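Local coordinates for protein transcriptional regulator, IclR family (Alicyclobacillus acidocaldarius subsp. acidocaldarius, PDB 5TJJ) that probably binds DNA through a helix-turn-helix domain and regulates transcription as a member of the IclR family, at the interface of chains A and B. Numbering follows the deposited sequence. Chains: chain A/B, Transcriptional regulator, IclR family.

The interface of chains A and B. Residues chain A 77, 80-81, 84-86, 89; chain B 69-71, 73-74.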
loop_
_atom_site.group_PDB
_atom_site.type_symbol
_atom_site.label_atom_id
_atom_site.label_comp_id
_atom_site.label_asym_id
_atom_site.label_seq_id
_atom_site.Cartn_x
_atom_site.Cartn_y
_atom_site.Cartn_z
ATOM N N GLY A 77 -2.387 3.778 0.018
ATOM C CA GLY A 77 -1.918 2.390 -0.035
ATOM C C GLY A 77 -3.014 1.385 0.236
ATOM O O GLY A 77 -3.164 0.390 -0.487
ATOM N N ALA A 80 -5.624 1.507 -2.705
ATOM C CA ALA A 80 -4.995 0.809 -3.839
ATOM C C ALA A 80 -5.044 -0.728 -3.699
ATOM O O ALA A 80 -5.486 -1.405 -4.625
ATOM C CB ALA A 80 -3.540 1.257 -3.999
ATOM N N ALA A 81 -4.568 -1.250 -2.551
ATOM C CA ALA A 81 -4.607 -2.690 -2.235
ATOM C C ALA A 81 -6.021 -3.215 -2.198
ATOM O O ALA A 81 -6.286 -4.335 -2.614
ATOM C CB ALA A 81 -3.917 -3.001 -0.909
ATOM N N ASN A 84 -7.172 -3.627 -5.967
ATOM C CA ASN A 84 -6.373 -4.699 -6.529
ATOM C C ASN A 84 -5.122 -4.869 -5.691
ATOM O O ASN A 84 -4.267 -3.981 -5.671
ATOM C CB ASN A 84 -5.938 -4.362 -7.962
ATOM C CG ASN A 84 -7.063 -4.512 -8.974
ATOM O OD1 ASN A 84 -7.758 -5.517 -9.015
ATOM N ND2 ASN A 84 -7.230 -3.504 -9.802
ATOM N N ASP A 85 -4.980 -6.011 -5.032
ATOM C CA ASP A 85 -3.823 -6.202 -4.189
ATOM C C ASP A 85 -2.638 -6.684 -5.043
ATOM O O ASP A 85 -2.758 -6.791 -6.274
ATOM C CB ASP A 85 -4.165 -7.036 -2.945
ATOM C CG ASP A 85 -4.343 -8.508 -3.218
ATOM O OD1 ASP A 85 -4.417 -8.947 -4.382
ATOM O OD2 ASP A 85 -4.397 -9.245 -2.207
ATOM N N VAL A 86 -1.486 -6.899 -4.413
ATOM C CA VAL A 86 -0.259 -7.238 -5.150
ATOM C C VAL A 86 -0.432 -8.509 -5.983
ATOM O O VAL A 86 -0.010 -8.563 -7.133
ATOM C CB VAL A 86 0.950 -7.355 -4.192
ATOM C CG1 VAL A 86 2.164 -7.957 -4.880
ATOM C CG2 VAL A 86 1.291 -5.979 -3.642
ATOM N N HIS A 89 -2.351 -7.732 -9.150
ATOM C CA HIS A 89 -1.434 -7.061 -10.086
ATOM C C HIS A 89 -0.416 -8.002 -10.668
ATOM O O HIS A 89 -0.038 -7.857 -11.842
ATOM C CB HIS A 89 -0.718 -5.898 -9.422
ATOM C CG HIS A 89 -1.605 -4.719 -9.203
ATOM N ND1 HIS A 89 -1.992 -3.888 -10.229
ATOM C CD2 HIS A 89 -2.203 -4.240 -8.084
ATOM C CE1 HIS A 89 -2.785 -2.951 -9.757
ATOM N NE2 HIS A 89 -2.920 -3.135 -8.458
ATOM N N LEU B 69 -5.749 3.758 -8.805
ATOM C CA LEU B 69 -4.539 3.736 -7.995
ATOM C C LEU B 69 -3.747 2.460 -8.255
ATOM O O LEU B 69 -4.302 1.377 -8.394
ATOM C CB LEU B 69 -4.856 3.818 -6.511
ATOM C CG LEU B 69 -5.507 5.104 -6.011
ATOM C CD1 LEU B 69 -5.837 4.857 -4.561
ATOM C CD2 LEU B 69 -4.627 6.350 -6.163
ATOM N N GLY B 70 -2.441 2.629 -8.303
ATOM C CA GLY B 70 -1.519 1.619 -8.791
ATOM C C GLY B 70 -0.804 0.833 -7.709
ATOM O O GLY B 70 -0.824 1.184 -6.554
ATOM N N PRO B 71 -0.115 -0.218 -8.113
ATOM C CA PRO B 71 0.454 -1.134 -7.155
ATOM C C PRO B 71 1.585 -0.537 -6.318
ATOM O O PRO B 71 1.793 -0.981 -5.175
ATOM C CB PRO B 71 0.949 -2.296 -8.018
ATOM C CG PRO B 71 1.063 -1.757 -9.389
ATOM C CD PRO B 71 0.191 -0.565 -9.502
ATOM N N LEU B 73 1.815 2.184 -4.760
ATOM C CA LEU B 73 1.332 2.810 -3.533
ATOM C C LEU B 73 1.198 1.840 -2.337
ATOM O O LEU B 73 1.136 2.286 -1.204
ATOM C CB LEU B 73 -0.002 3.490 -3.817
ATOM C CG LEU B 73 0.057 4.536 -4.926
ATOM C CD1 LEU B 73 -1.356 4.917 -5.282
ATOM C CD2 LEU B 73 0.892 5.738 -4.520
ATOM N N ILE B 74 1.131 0.531 -2.597
ATOM C CA ILE B 74 0.924 -0.461 -1.554
ATOM C C ILE B 74 2.144 -0.510 -0.629
ATOM O O ILE B 74 1.998 -0.238 0.566
ATOM C CB ILE B 74 0.543 -1.857 -2.139
ATOM C CG1 ILE B 74 -0.830 -1.777 -2.848
ATOM C CG2 ILE B 74 0.469 -2.908 -1.041
ATOM C CD1 ILE B 74 -1.167 -2.917 -3.788
#
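Helix 73-83 of chain A and helix 73-82 of chain B, probably the linker helices of an IclR-type dimer, meet here, A:Ala80 and A:Ala81 of one copy receiving B:Ile74 from the start of the helix of the other, with A:Val86 and A:His89 of helix 86-101 completing the patch. The contact probably belongs to the dimer typical of the family; the interface as a whole departs from exact two-fold symmetry. B:Ile74 is the main insert, with 89 Å² of its surface hidden by chain A. Its CG1 lies anti to the carbonyl carbon (chi1 -65°) and the extended chain carries CD1 into the bend between the two helices of chain A. There the methyl tip CD1 lies 3.8 Å from A:Ala81 CA and 3.9 Å from A:Val86 CG2, while the backbone carbonyl of A:Asn84 also borders it. Further back along the same side chain, B:Ile74 CG1 rests 3.8 Å from A:Ala81 CB. A:Gly77, which has no side chain, and A:Ala80, with a single methyl, probably allow the close approach of the backbones: A:Gly77 CA lies 3.3 Å from the carbonyl B:Leu73 O, and A:Ala80 CB touches B:Leu69 CB at 3.8 Å. B:Leu69 also lays its CD1 branch beside the backbone of A:Ala80. At the other end, B:Pro71 sits over one face of the A:His89 imidazole in a CH-pi contact, the two side chains crossing at about a right angle. No polar bond spans the patch, so its cohesion rests on fit and dispersion. An alanine in place of A:His89 would probably leave the CB, CG and CD of B:Pro71 without the flat surface they lie on. With CG anti to the carbonyl carbon (chi1 -73°), the A:His89 ring reaches towards chain B and turns one face to B:Pro71, whose CB lies over the ring centre, 3.7 Å from A:His89 CD2.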